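Local coordinates for lactate dehydrogenase, adjacent gene encodes predicted malate dehydrogenase (Cryptosporidium parvum, PDB 4ND2), which probably catalyses the NAD-dependent interconversion of (S)-lactate and pyruvate, and is captured here with pyruvic acid and 3-acetylpyridine adenine dinucleotide bound, at residues Glu92-Asn97 / Ser310-Asn315; Gly17-Ile22 / Ala239-Ala244; Ser129-Gln132 / Gly136-His139. All coordinates share one frame; numbering follows the deposited sequence.

Contact 1. Residues Glu92-Asn97 / Ser310-Asn315; sequences ELLFGN and SKVLDN. With A3D (3-acetylpyridine adenine dinucleotide), chain C.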
ATOM      1  N   GLU A  92     -38.865   0.163  -1.644  1.00 29.18           N
ATOM      2  CA  GLU A  92     -39.596  -1.101  -1.784  1.00 29.69           C
ATOM      3  C   GLU A  92     -39.180  -2.137  -0.732  1.00 29.52           C
ATOM      4  O   GLU A  92     -39.966  -3.015  -0.382  1.00 29.42           O
ATOM      5  CB  GLU A  92     -39.389  -1.685  -3.181  1.00 30.20           C
ATOM      6  CG  GLU A  92     -40.039  -0.878  -4.295  1.00 30.88           C
ATOM      7  CD  GLU A  92     -39.522  -1.250  -5.672  1.00 31.30           C
ATOM      8  OE1 GLU A  92     -39.593  -0.394  -6.580  1.00 31.21           O
ATOM      9  OE2 GLU A  92     -39.041  -2.393  -5.850  1.00 31.23           O
ATOM     10  N   LEU A  93     -37.950  -2.022  -0.236  1.00 28.82           N
ATOM     11  CA  LEU A  93     -37.418  -2.935   0.776  1.00 28.65           C
ATOM     12  C   LEU A  93     -37.732  -2.501   2.211  1.00 27.77           C
ATOM     13  O   LEU A  93     -37.309  -3.164   3.159  1.00 27.54           O
ATOM     14  CB  LEU A  93     -35.896  -3.053   0.618  1.00 29.06           C
ATOM     15  CG  LEU A  93     -35.359  -3.391  -0.776  1.00 29.34           C
ATOM     16  CD1 LEU A  93     -33.837  -3.337  -0.788  1.00 29.48           C
ATOM     17  CD2 LEU A  93     -35.856  -4.757  -1.228  1.00 29.36           C
ATOM     18  N   LEU A  94     -38.473  -1.402   2.367  1.00 26.81           N
ATOM     19  CA  LEU A  94     -38.691  -0.766   3.670  1.00 26.65           C
ATOM     20  C   LEU A  94     -39.179  -1.718   4.766  1.00 26.23           C
ATOM     21  O   LEU A  94     -38.533  -1.851   5.805  1.00 25.71           O
ATOM     22  CB  LEU A  94     -39.693   0.387   3.528  1.00 26.87           C
ATOM     23  CG  LEU A  94     -40.080   1.158   4.791  1.00 27.21           C
ATOM     24  CD1 LEU A  94     -38.875   1.881   5.370  1.00 27.36           C
ATOM     25  CD2 LEU A  94     -41.200   2.139   4.481  1.00 27.51           C
ATOM     26  N   PHE A  95     -40.318  -2.365   4.534  1.00 25.83           N
ATOM     27  CA  PHE A  95     -40.986  -3.133   5.588  1.00 25.73           C
ATOM     28  C   PHE A  95     -40.172  -4.353   6.015  1.00 24.82           C
ATOM     29  O   PHE A  95     -40.011  -4.608   7.207  1.00 24.76           O
ATOM     30  CB  PHE A  95     -42.394  -3.560   5.151  1.00 26.39           C
ATOM     31  CG  PHE A  95     -43.321  -2.406   4.854  1.00 27.22           C
ATOM     32  CD1 PHE A  95     -44.013  -2.346   3.652  1.00 28.02           C
ATOM     33  CD2 PHE A  95     -43.500  -1.380   5.776  1.00 27.61           C
ATOM     34  CE1 PHE A  95     -44.865  -1.287   3.375  1.00 28.38           C
ATOM     35  CE2 PHE A  95     -44.352  -0.321   5.504  1.00 28.02           C
ATOM     36  CZ  PHE A  95     -45.034  -0.273   4.302  1.00 28.08           C
ATOM     37  N   GLY A  96     -39.656  -5.092   5.040  1.00 24.25           N
ATOM     38  CA  GLY A  96     -38.864  -6.286   5.316  1.00 24.20           C
ATOM     39  C   GLY A  96     -37.545  -5.991   6.010  1.00 23.97           C
ATOM     40  O   GLY A  96     -37.175  -6.669   6.967  1.00 23.42           O
ATOM     41  N   ASN A  97     -36.829  -4.976   5.539  1.00 23.63           N
ATOM     42  CA  ASN A  97     -35.514  -4.663   6.104  1.00 23.49           C
ATOM     43  C   ASN A  97     -35.584  -4.005   7.476  1.00 23.63           C
ATOM     44  O   ASN A  97     -34.687  -4.196   8.296  1.00 23.73           O
ATOM     45  CB  ASN A  97     -34.691  -3.824   5.126  1.00 23.39           C
ATOM     46  CG  ASN A  97     -34.238  -4.627   3.920  1.00 23.21           C
ATOM     47  OD1 ASN A  97     -34.375  -5.852   3.887  1.00 23.17           O
ATOM     48  ND2 ASN A  97     -33.694  -3.943   2.925  1.00 23.08           N
ATOM     49  N   SER A 310     -40.276   7.719   6.201  1.00 36.21           N
ATOM     50  CA  SER A 310     -40.210   7.479   7.638  1.00 37.20           C
ATOM     51  C   SER A 310     -41.604   7.331   8.260  1.00 37.96           C
ATOM     52  O   SER A 310     -41.808   6.508   9.153  1.00 36.91           O
ATOM     53  CB  SER A 310     -39.450   8.618   8.323  1.00 37.56           C
ATOM     54  OG  SER A 310     -39.327   8.388   9.714  1.00 38.40           O
ATOM     55  N   LYS A 311     -42.557   8.134   7.787  1.00 38.96           N
ATOM     56  CA  LYS A 311     -43.934   8.076   8.288  1.00 39.97           C
ATOM     57  C   LYS A 311     -44.666   6.823   7.806  1.00 39.08           C
ATOM     58  O   LYS A 311     -45.496   6.269   8.528  1.00 38.70           O
ATOM     59  CB  LYS A 311     -44.704   9.339   7.896  1.00 41.47           C
ATOM     60  CG  LYS A 311     -44.288  10.561   8.704  1.00 43.07           C
ATOM     61  CD  LYS A 311     -44.695  11.861   8.029  1.00 44.36           C
ATOM     62  CE  LYS A 311     -44.167  13.063   8.795  1.00 45.10           C
ATOM     63  NZ  LYS A 311     -44.319  14.327   8.024  1.00 45.91           N
ATOM     64  N   VAL A 312     -44.350   6.381   6.590  1.00 38.61           N
ATOM     65  CA  VAL A 312     -44.858   5.112   6.069  1.00 38.64           C
ATOM     66  C   VAL A 312     -44.410   3.957   6.974  1.00 39.09           C
ATOM     67  O   VAL A 312     -45.193   3.049   7.264  1.00 38.92           O
ATOM     68  CB  VAL A 312     -44.389   4.859   4.616  1.00 38.24           C
ATOM     69  CG1 VAL A 312     -44.710   3.436   4.168  1.00 38.01           C
ATOM     70  CG2 VAL A 312     -45.022   5.865   3.663  1.00 38.16           C
ATOM     71  N   LEU A 313     -43.157   4.005   7.424  1.00 39.20           N
ATOM     72  CA  LEU A 313     -42.612   2.982   8.318  1.00 39.56           C
ATOM     73  C   LEU A 313     -43.289   3.005   9.685  1.00 40.77           C
ATOM     74  O   LEU A 313     -43.603   1.952  10.243  1.00 40.16           O
ATOM     75  CB  LEU A 313     -41.099   3.159   8.485  1.00 38.89           C
ATOM     76  CG  LEU A 313     -40.369   2.118   9.343  1.00 38.51           C
ATOM     77  CD1 LEU A 313     -40.682   0.700   8.885  1.00 38.25           C
ATOM     78  CD2 LEU A 313     -38.870   2.373   9.315  1.00 38.21           C
ATOM     79  N   ASP A 314     -43.513   4.206  10.218  1.00 42.48           N
ATOM     80  CA  ASP A 314     -44.214   4.373  11.495  1.00 44.25           C
ATOM     81  C   ASP A 314     -45.623   3.771  11.464  1.00 45.38           C
ATOM     82  O   ASP A 314     -46.130   3.337  12.497  1.00 45.51           O
ATOM     83  CB  ASP A 314     -44.299   5.855  11.880  1.00 44.68           C
ATOM     84  CG  ASP A 314     -42.948   6.450  12.255  1.00 45.15           C
ATOM     85  OD1 ASP A 314     -42.034   5.695  12.647  1.00 45.58           O
ATOM     86  OD2 ASP A 314     -42.806   7.687  12.166  1.00 46.29           O
ATOM     87  N   ASN A 315     -46.241   3.752  10.284  1.00 47.26           N
ATOM     88  CA  ASN A 315     -47.561   3.151  10.091  1.00 49.14           C
ATOM     89  C   ASN A 315     -47.484   1.854   9.283  1.00 50.28           C
ATOM     90  O   ASN A 315     -48.327   1.596   8.421  1.00 51.70           O
ATOM     91  CB  ASN A 315     -48.491   4.146   9.391  1.00 49.82           C
ATOM     92  CG  ASN A 315     -48.559   5.481  10.106  1.00 50.52           C
ATOM     93  OD1 ASN A 315     -48.577   5.540  11.336  1.00 52.05           O
ATOM     94  ND2 ASN A 315     -48.597   6.563   9.339  1.00 51.21           N
TER
HETATM   95  PA  A3D C 401     -27.500  -9.690  -1.045  1.00 18.76           P
HETATM   96  O1A A3D C 401     -26.387 -10.137  -1.952  1.00 18.38           O
HETATM   97  O2A A3D C 401     -28.895 -10.209  -1.277  1.00 18.66           O
HETATM   98  O5B A3D C 401     -27.089 -10.029   0.466  1.00 19.04           O
HETATM   99  C5B A3D C 401     -27.995  -9.900   1.555  1.00 19.41           C
HETATM  100  C4B A3D C 401     -27.569 -10.897   2.621  1.00 19.75           C
HETATM  101  O4B A3D C 401     -28.276 -10.644   3.837  1.00 20.06           O
HETATM  102  C3B A3D C 401     -27.865 -12.343   2.223  1.00 20.03           C
HETATM  103  O3B A3D C 401     -26.668 -13.127   2.212  1.00 20.06           O
HETATM  104  C2B A3D C 401     -28.845 -12.835   3.272  1.00 20.08           C
HETATM  105  O2B A3D C 401     -28.667 -14.207   3.636  1.00 20.41           O
HETATM  106  C1B A3D C 401     -28.561 -11.905   4.436  1.00 20.08           C
HETATM  107  N9A A3D C 401     -29.674 -11.817   5.405  1.00 19.99           N
HETATM  108  C8A A3D C 401     -30.997 -11.842   5.157  1.00 19.97           C
HETATM  109  N7A A3D C 401     -31.693 -11.739   6.317  1.00 20.10           N
HETATM  110  C5A A3D C 401     -30.806 -11.652   7.321  1.00 20.08           C
HETATM  111  C6A A3D C 401     -30.860 -11.522   8.790  1.00 20.25           C
HETATM  112  N6A A3D C 401     -32.047 -11.466   9.442  1.00 20.58           N
HETATM  113  N1A A3D C 401     -29.683 -11.458   9.456  1.00 20.31           N
HETATM  114  C2A A3D C 401     -28.489 -11.510   8.831  1.00 20.28           C
HETATM  115  N3A A3D C 401     -28.372 -11.629   7.497  1.00 19.97           N
HETATM  116  C4A A3D C 401     -29.473 -11.701   6.710  1.00 19.97           C
HETATM  117  O3  A3D C 401     -27.613  -8.079  -1.015  1.00 18.57           O
HETATM  118  PN  A3D C 401     -26.387  -7.056  -1.274  1.00 18.20           P
HETATM  119  O1N A3D C 401     -26.184  -6.921  -2.756  1.00 17.85           O
HETATM  120  O2N A3D C 401     -25.220  -7.420  -0.397  1.00 17.94           O
HETATM  121  O5D A3D C 401     -27.015  -5.692  -0.704  1.00 17.91           O
HETATM  122  C5D A3D C 401     -27.290  -5.586   0.689  1.00 18.35           C
HETATM  123  C4D A3D C 401     -28.095  -4.332   1.010  1.00 18.80           C
HETATM  124  O4D A3D C 401     -27.314  -3.164   0.729  1.00 19.13           O
HETATM  125  C3D A3D C 401     -29.378  -4.202   0.193  1.00 18.92           C
HETATM  126  O3D A3D C 401     -30.446  -3.772   1.037  1.00 18.87           O
HETATM  127  C2D A3D C 401     -29.072  -3.121  -0.818  1.00 19.07           C
HETATM  128  O2D A3D C 401     -30.221  -2.380  -1.237  1.00 19.12           O
HETATM  129  C1D A3D C 401     -28.112  -2.252  -0.027  1.00 19.13           C
HETATM  130  N1N A3D C 401     -27.281  -1.379  -0.853  1.00 19.27           N
HETATM  131  C2N A3D C 401     -27.176  -0.089  -0.500  1.00 19.36           C
HETATM  132  C3N A3D C 401     -26.403   0.792  -1.243  1.00 19.55           C
HETATM  133  C7N A3D C 401     -26.285   2.232  -0.847  1.00 19.80           C
HETATM  134  O7N A3D C 401     -25.651   2.974  -1.570  1.00 20.53           O
HETATM  135  C8N A3D C 401     -26.920   2.732   0.414  1.00 19.66           C
HETATM  136  C4N A3D C 401     -25.730   0.321  -2.362  1.00 19.64           C
HETATM  137  C5N A3D C 401     -25.848  -1.017  -2.706  1.00 19.52           C
HETATM  138  C6N A3D C 401     -26.639  -1.853  -1.930  1.00 19.46           C
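Val312 CG1 meets two side chains at once, with Leu94 CD2 3.8 Å away and Phe95 CZ 3.7 Å away. With chi1 at 170°, anti to the backbone N, the methyl comes between the Leu94 and Phe95 side chains. The Phe95 side chain crosses Val312 at about a right angle, and the in-plane rim of its ring also approaches the backbone carbonyl, with Phe95 CE2 3.9 Å from Val312 O. The other branch of Leu94 serves Leu313: Leu94 CD1 lies 4.0 Å from Leu313 CD2 and equally near Leu313 CB. Leu94 holds CG anti to its own N (chi1 179°), which lets the two methyls divide between neighbouring residues of the opposite helix. Apart from the carbonyl at the ring edge, these touches are apolar, and the side on which Val312 and Phe95 lie is the more exposed one. Here the first turn of helix 94-111, in the Rossmann-type NAD-binding domain, packs against the last turn of helix 293-314, which belongs to the C-terminal domain. Val126 of helix 124-135 touches both Leu94 and Leu313, and Met127 adds to the packing on Leu94. Along the same stretch Leu93 and Asn97 border the cofactor, with Leu93 CD1 3.8 Å from O2D of the dinucleotide. Asn97 ND2 is likewise 3.8 Å from O3D, too long for a bond; its amide is instead fixed by hydrogen bonds to Asn122 O, Ser81 OG and Ile82 N. Ser81 OG and Asn122 ND2 in turn bond the dinucleotide, so Asn97 probably steadies two residues that hold the cofactor.

Contact 2. Residues Gly17-Ile22 / Ala239-Ala244; sequences GNIAYI and AAVKMA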
ATOM      1  N   GLY A  17     -19.361  -9.825   1.403  1.00 17.67           N
ATOM      2  CA  GLY A  17     -18.173 -10.567   0.993  1.00 17.81           C
ATOM      3  C   GLY A  17     -17.059  -9.662   0.500  1.00 17.86           C
ATOM      4  O   GLY A  17     -15.894  -9.872   0.834  1.00 17.57           O
ATOM      5  N   ASN A  18     -17.416  -8.653  -0.293  1.00 18.03           N
ATOM      6  CA  ASN A  18     -16.440  -7.672  -0.773  1.00 18.21           C
ATOM      7  C   ASN A  18     -15.796  -6.882   0.358  1.00 17.49           C
ATOM      8  O   ASN A  18     -14.596  -6.624   0.324  1.00 17.48           O
ATOM      9  CB  ASN A  18     -17.079  -6.697  -1.767  1.00 18.83           C
ATOM     10  CG  ASN A  18     -17.105  -7.233  -3.182  1.00 19.73           C
ATOM     11  OD1 ASN A  18     -16.447  -8.222  -3.507  1.00 20.35           O
ATOM     12  ND2 ASN A  18     -17.854  -6.562  -4.043  1.00 20.72           N
ATOM     13  N   ILE A  19     -16.587  -6.496   1.355  1.00 17.20           N
ATOM     14  CA  ILE A  19     -16.048  -5.779   2.511  1.00 17.09           C
ATOM     15  C   ILE A  19     -14.978  -6.622   3.205  1.00 16.92           C
ATOM     16  O   ILE A  19     -13.879  -6.139   3.482  1.00 16.55           O
ATOM     17  CB  ILE A  19     -17.150  -5.401   3.521  1.00 17.07           C
ATOM     18  CG1 ILE A  19     -18.052  -4.312   2.932  1.00 17.30           C
ATOM     19  CG2 ILE A  19     -16.539  -4.920   4.830  1.00 17.09           C
ATOM     20  CD1 ILE A  19     -19.306  -4.047   3.738  1.00 17.26           C
ATOM     21  N   ALA A  20     -15.303  -7.881   3.480  1.00 16.88           N
ATOM     22  CA  ALA A  20     -14.366  -8.792   4.141  1.00 16.80           C
ATOM     23  C   ALA A  20     -13.068  -8.937   3.345  1.00 16.69           C
ATOM     24  O   ALA A  20     -11.975  -8.934   3.915  1.00 16.80           O
ATOM     25  CB  ALA A  20     -15.015 -10.152   4.348  1.00 16.94           C
ATOM     26  N   TYR A  21     -13.215  -9.052   2.027  1.00 16.64           N
ATOM     27  CA  TYR A  21     -12.104  -9.202   1.086  1.00 16.83           C
ATOM     28  C   TYR A  21     -11.132  -8.027   1.180  1.00 16.89           C
ATOM     29  O   TYR A  21      -9.919  -8.213   1.300  1.00 16.54           O
ATOM     30  CB  TYR A  21     -12.693  -9.282  -0.331  1.00 16.88           C
ATOM     31  CG  TYR A  21     -11.813  -9.795  -1.455  1.00 16.91           C
ATOM     32  CD1 TYR A  21     -10.870 -10.801  -1.254  1.00 17.11           C
ATOM     33  CD2 TYR A  21     -11.996  -9.323  -2.754  1.00 17.05           C
ATOM     34  CE1 TYR A  21     -10.106 -11.283  -2.304  1.00 17.04           C
ATOM     35  CE2 TYR A  21     -11.240  -9.802  -3.809  1.00 17.09           C
ATOM     36  CZ  TYR A  21     -10.299 -10.784  -3.581  1.00 17.26           C
ATOM     37  OH  TYR A  21      -9.555 -11.263  -4.637  1.00 17.40           O
ATOM     38  N   ILE A  22     -11.685  -6.820   1.140  1.00 17.07           N
ATOM     39  CA  ILE A  22     -10.891  -5.588   1.135  1.00 17.50           C
ATOM     40  C   ILE A  22     -10.294  -5.293   2.509  1.00 17.40           C
ATOM     41  O   ILE A  22      -9.124  -4.913   2.606  1.00 17.38           O
ATOM     42  CB  ILE A  22     -11.735  -4.387   0.648  1.00 17.89           C
ATOM     43  CG1 ILE A  22     -12.219  -4.623  -0.788  1.00 18.08           C
ATOM     44  CG2 ILE A  22     -10.949  -3.081   0.749  1.00 18.24           C
ATOM     45  CD1 ILE A  22     -11.118  -4.871  -1.795  1.00 18.37           C
ATOM     46  N   ALA A 239     -16.744   1.944  -0.185  1.00 15.99           N
ATOM     47  CA  ALA A 239     -17.186   3.125   0.555  1.00 16.21           C
ATOM     48  C   ALA A 239     -17.303   2.841   2.051  1.00 16.60           C
ATOM     49  O   ALA A 239     -16.868   3.642   2.879  1.00 16.56           O
ATOM     50  CB  ALA A 239     -18.519   3.615   0.009  1.00 16.28           C
ATOM     51  N   ALA A 240     -17.889   1.692   2.390  1.00 16.79           N
ATOM     52  CA  ALA A 240     -18.035   1.281   3.787  1.00 17.01           C
ATOM     53  C   ALA A 240     -16.679   1.098   4.469  1.00 16.99           C
ATOM     54  O   ALA A 240     -16.521   1.448   5.640  1.00 17.05           O
ATOM     55  CB  ALA A 240     -18.844  -0.004   3.877  1.00 17.06           C
ATOM     56  N   VAL A 241     -15.710   0.555   3.734  1.00 17.08           N
ATOM     57  CA  VAL A 241     -14.361   0.343   4.263  1.00 17.45           C
ATOM     58  C   VAL A 241     -13.674   1.681   4.550  1.00 17.76           C
ATOM     59  O   VAL A 241     -13.011   1.832   5.578  1.00 17.62           O
ATOM     60  CB  VAL A 241     -13.491  -0.514   3.310  1.00 17.55           C
ATOM     61  CG1 VAL A 241     -12.048  -0.586   3.799  1.00 17.72           C
ATOM     62  CG2 VAL A 241     -14.062  -1.920   3.181  1.00 17.64           C
ATOM     63  N   LYS A 242     -13.847   2.652   3.656  1.00 18.14           N
ATOM     64  CA  LYS A 242     -13.293   3.991   3.875  1.00 18.62           C
ATOM     65  C   LYS A 242     -13.845   4.596   5.164  1.00 18.24           C
ATOM     66  O   LYS A 242     -13.108   5.223   5.922  1.00 17.87           O
ATOM     67  CB  LYS A 242     -13.589   4.918   2.689  1.00 19.43           C
ATOM     68  CG  LYS A 242     -12.987   4.487   1.354  1.00 20.14           C
ATOM     69  CD  LYS A 242     -11.476   4.305   1.385  1.00 20.85           C
ATOM     70  CE  LYS A 242     -10.743   5.616   1.636  1.00 21.52           C
ATOM     71  NZ  LYS A 242      -9.270   5.411   1.648  1.00 22.19           N
ATOM     72  N   MET A 243     -15.133   4.384   5.421  1.00 18.11           N
ATOM     73  CA  MET A 243     -15.764   4.865   6.653  1.00 18.18           C
ATOM     74  C   MET A 243     -15.226   4.139   7.887  1.00 18.09           C
ATOM     75  O   MET A 243     -14.986   4.764   8.919  1.00 17.77           O
ATOM     76  CB  MET A 243     -17.286   4.719   6.570  1.00 18.34           C
ATOM     77  CG  MET A 243     -17.918   5.617   5.519  1.00 18.61           C
ATOM     78  SD  MET A 243     -19.697   5.391   5.340  1.00 18.93           S
ATOM     79  CE  MET A 243     -20.280   5.985   6.923  1.00 18.66           C
ATOM     80  N   ALA A 244     -15.035   2.825   7.773  1.00 18.14           N
ATOM     81  CA  ALA A 244     -14.450   2.030   8.854  1.00 18.44           C
ATOM     82  C   ALA A 244     -13.015   2.466   9.158  1.00 18.77           C
ATOM     83  O   ALA A 244     -12.631   2.557  10.327  1.00 18.55           O
ATOM     84  CB  ALA A 244     -14.490   0.546   8.508  1.00 18.38           C
TER
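Ala240 O accepts the backbone hydrogen bond of Ala244 N at 2.9 Å, part of the regular helix that presents the CB of Ala240 to Ile19. The contact itself is entirely apolar. Ile19 CD1 reaches Ala240 CB at 4.1 Å, because the chi2 of 170° stretches the longer branch of Ile19 to its full length. Its shorter branch serves Val241 instead, with Ile19 CG2 4.2 Å from Val241 CG2. One turn further on, Ile22 CG2 faces the fork of Val241, 4.1 Å from Val241 CG1 and just as near Val241 CG2, and the two side chains cross at about a right angle. Ile22 bends at chi2 (-57°), which carries its CD1 away from this meeting. Val241 thus lies against both isoleucines, with Ala240 filling in beside it. The short segments run 9.9 Å apart at closest approach and cross at -50°. Helix 14-26 is the first of the Rossmann fold and begins within the glycine-rich motif, where Gln14 and Ile15 bind the cofactor; helix 234-248 comes from the C-terminal domain. Ile120, on the loop after strand 116-119, touches both Ile19 and Ala240. On another side of helix 14-26, Ala20 rests on Val31 and Leu33 of strand 30-34, while Tyr21 meets Phe234 of the second subunit, with Ile22 of that subunit packed alongside.

Contact 3. Residues Ser129-Gln132 / Gly136-His139; sequences SHFQ and GLPH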
ATOM      1  N   SER A 129     -31.990   5.501  10.823  1.00 22.89           N
ATOM      2  CA  SER A 129     -32.823   6.082  11.872  1.00 23.49           C
ATOM      3  C   SER A 129     -33.535   4.990  12.665  1.00 23.43           C
ATOM      4  O   SER A 129     -33.573   5.028  13.896  1.00 23.69           O
ATOM      5  CB  SER A 129     -33.857   7.030  11.260  1.00 23.82           C
ATOM      6  OG  SER A 129     -34.593   7.697  12.267  1.00 24.94           O
ATOM      7  N   HIS A 130     -34.089   4.019  11.948  1.00 23.92           N
ATOM      8  CA  HIS A 130     -34.756   2.884  12.571  1.00 24.28           C
ATOM      9  C   HIS A 130     -33.810   2.110  13.486  1.00 24.32           C
ATOM     10  O   HIS A 130     -34.165   1.801  14.622  1.00 24.36           O
ATOM     11  CB  HIS A 130     -35.339   1.951  11.507  1.00 24.65           C
ATOM     12  CG  HIS A 130     -36.132   0.818  12.077  1.00 25.14           C
ATOM     13  ND1 HIS A 130     -37.314   1.008  12.760  1.00 25.69           N
ATOM     14  CD2 HIS A 130     -35.909  -0.517  12.074  1.00 25.38           C
ATOM     15  CE1 HIS A 130     -37.787  -0.161  13.151  1.00 25.82           C
ATOM     16  NE2 HIS A 130     -36.953  -1.104  12.748  1.00 25.81           N
ATOM     17  N   PHE A 131     -32.606   1.808  12.999  1.00 24.41           N
ATOM     18  CA  PHE A 131     -31.633   1.063  13.801  1.00 24.11           C
ATOM     19  C   PHE A 131     -31.230   1.805  15.072  1.00 24.83           C
ATOM     20  O   PHE A 131     -31.113   1.196  16.136  1.00 24.80           O
ATOM     21  CB  PHE A 131     -30.371   0.722  13.007  1.00 23.77           C
ATOM     22  CG  PHE A 131     -29.399  -0.117  13.782  1.00 23.37           C
ATOM     23  CD1 PHE A 131     -29.495  -1.502  13.769  1.00 23.27           C
ATOM     24  CD2 PHE A 131     -28.420   0.477  14.566  1.00 23.00           C
ATOM     25  CE1 PHE A 131     -28.616  -2.277  14.502  1.00 23.09           C
ATOM     26  CE2 PHE A 131     -27.539  -0.293  15.304  1.00 23.10           C
ATOM     27  CZ  PHE A 131     -27.637  -1.674  15.271  1.00 23.24           C
ATOM     28  N   GLN A 132     -30.997   3.109  14.959  1.00 25.53           N
ATOM     29  CA  GLN A 132     -30.615   3.910  16.119  1.00 26.27           C
ATOM     30  C   GLN A 132     -31.724   3.894  17.171  1.00 27.16           C
ATOM     31  O   GLN A 132     -31.452   3.748  18.363  1.00 26.90           O
ATOM     32  CB  GLN A 132     -30.282   5.348  15.706  1.00 26.56           C
ATOM     33  CG  GLN A 132     -29.632   6.181  16.805  1.00 26.65           C
ATOM     34  CD  GLN A 132     -30.624   6.727  17.818  1.00 26.92           C
ATOM     35  OE1 GLN A 132     -31.760   7.050  17.479  1.00 27.71           O
ATOM     36  NE2 GLN A 132     -30.196   6.832  19.070  1.00 27.00           N
ATOM     37  N   GLY A 136     -30.873   1.780  20.496  1.00 28.15           N
ATOM     38  CA  GLY A 136     -30.603   2.691  21.607  1.00 28.22           C
ATOM     39  C   GLY A 136     -29.156   3.150  21.681  1.00 28.23           C
ATOM     40  O   GLY A 136     -28.755   3.771  22.666  1.00 28.18           O
ATOM     41  N   LEU A 137     -28.367   2.855  20.649  1.00 28.23           N
ATOM     42  CA  LEU A 137     -26.971   3.292  20.607  1.00 28.24           C
ATOM     43  C   LEU A 137     -26.902   4.805  20.409  1.00 27.94           C
ATOM     44  O   LEU A 137     -27.811   5.390  19.816  1.00 27.88           O
ATOM     45  CB  LEU A 137     -26.193   2.581  19.491  1.00 28.60           C
ATOM     46  CG  LEU A 137     -25.450   1.304  19.890  1.00 28.96           C
ATOM     47  CD1 LEU A 137     -26.384   0.298  20.544  1.00 29.01           C
ATOM     48  CD2 LEU A 137     -24.764   0.701  18.676  1.00 29.45           C
ATOM     49  N   PRO A 138     -25.823   5.445  20.898  1.00 27.81           N
ATOM     50  CA  PRO A 138     -25.685   6.894  20.726  1.00 27.71           C
ATOM     51  C   PRO A 138     -25.761   7.311  19.257  1.00 27.34           C
ATOM     52  O   PRO A 138     -25.254   6.596  18.389  1.00 26.84           O
ATOM     53  CB  PRO A 138     -24.291   7.187  21.291  1.00 27.73           C
ATOM     54  CG  PRO A 138     -24.001   6.061  22.217  1.00 28.01           C
ATOM     55  CD  PRO A 138     -24.678   4.864  21.621  1.00 27.80           C
ATOM     56  N   HIS A 139     -26.394   8.451  18.991  1.00 27.44           N
ATOM     57  CA  HIS A 139     -26.549   8.959  17.626  1.00 27.52           C
ATOM     58  C   HIS A 139     -25.213   9.049  16.887  1.00 26.89           C
ATOM     59  O   HIS A 139     -25.126   8.691  15.713  1.00 26.83           O
ATOM     60  CB  HIS A 139     -27.227  10.336  17.629  1.00 28.46           C
ATOM     61  CG  HIS A 139     -28.677  10.297  17.995  1.00 29.12           C
ATOM     62  ND1 HIS A 139     -29.126  10.480  19.285  1.00 30.06           N
ATOM     63  CD2 HIS A 139     -29.783  10.095  17.239  1.00 29.67           C
ATOM     64  CE1 HIS A 139     -30.445  10.396  19.308  1.00 29.85           C
ATOM     65  NE2 HIS A 139     -30.867  10.163  18.079  1.00 29.71           N
TER
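The C-terminal end of helix 124-135, closed by a glycine in the left-handed region, is where Gln132 and the residues Gly136-His139 meet. Gly136 N donates to Gln132 O at 3.0 Å, a last helical bond, and the positive phi of Gly136 then turns the chain out of the helix. The next residue, Leu137, offers its carbonyl to the Gln132 side chain, and Gln132 NE2 donates to Leu137 O at 2.9 Å. That bond is well formed: the N-H...O angle is 158°, the donor lies nearly on the line of the carbonyl, and the oxygen is close to the amide plane of the glutamine. Gln132 can do this because its chain folds at chi2 (-80°), bringing the amide round to the loop. The same amide stacks on His139, its plane 23° from the ring plane, with Gln132 NE2 3.5 Å above the His139 ring plane, over its centre, and Gln132 CD 3.5 Å from His139 CD2. One bond and one stack therefore fix the rotation of the carboxamide over the His139 ring. On the buried side the rim of the Phe131 ring meets Leu137, where Phe131 CE2 lies 4.5 Å from Leu137 CD2. Phe260 stacks on His139, and Tyr271 of strand 270-279 touches Gln132 and bonds His139 O. Deeper in, Phe131 and Leu137 both pack on Val108 of helix 94-111 and on Val117 and Val142, tying the turn to the parallel sheet at strands 116-119 and 142-144.

How the contacts relate
Contacts 1 and 3 adjoin, their centres 16 Å apart: Leu313 CD2 of contact 1 packs 4.0 Å from His130 ND1 of contact 3, and helix 124-135, which carries residues 129-132 of contact 3, also packs on contact 1. Contact 2 stands on the other side of the chain's centre from contact 1; its nearest atoms are about 14 Å from contact 1 and about 10 Å from contact 3. Contacts 1 and 2 each join the NAD-binding domain to the C-terminal domain, whereas contact 3 stays within the first. Contact 1 borders the cofactor directly; the side chain of Phe131 in contact 3 is about 11 Å from the dinucleotide. Pyruvic acid lies about 13 Å from the side chain of Leu94.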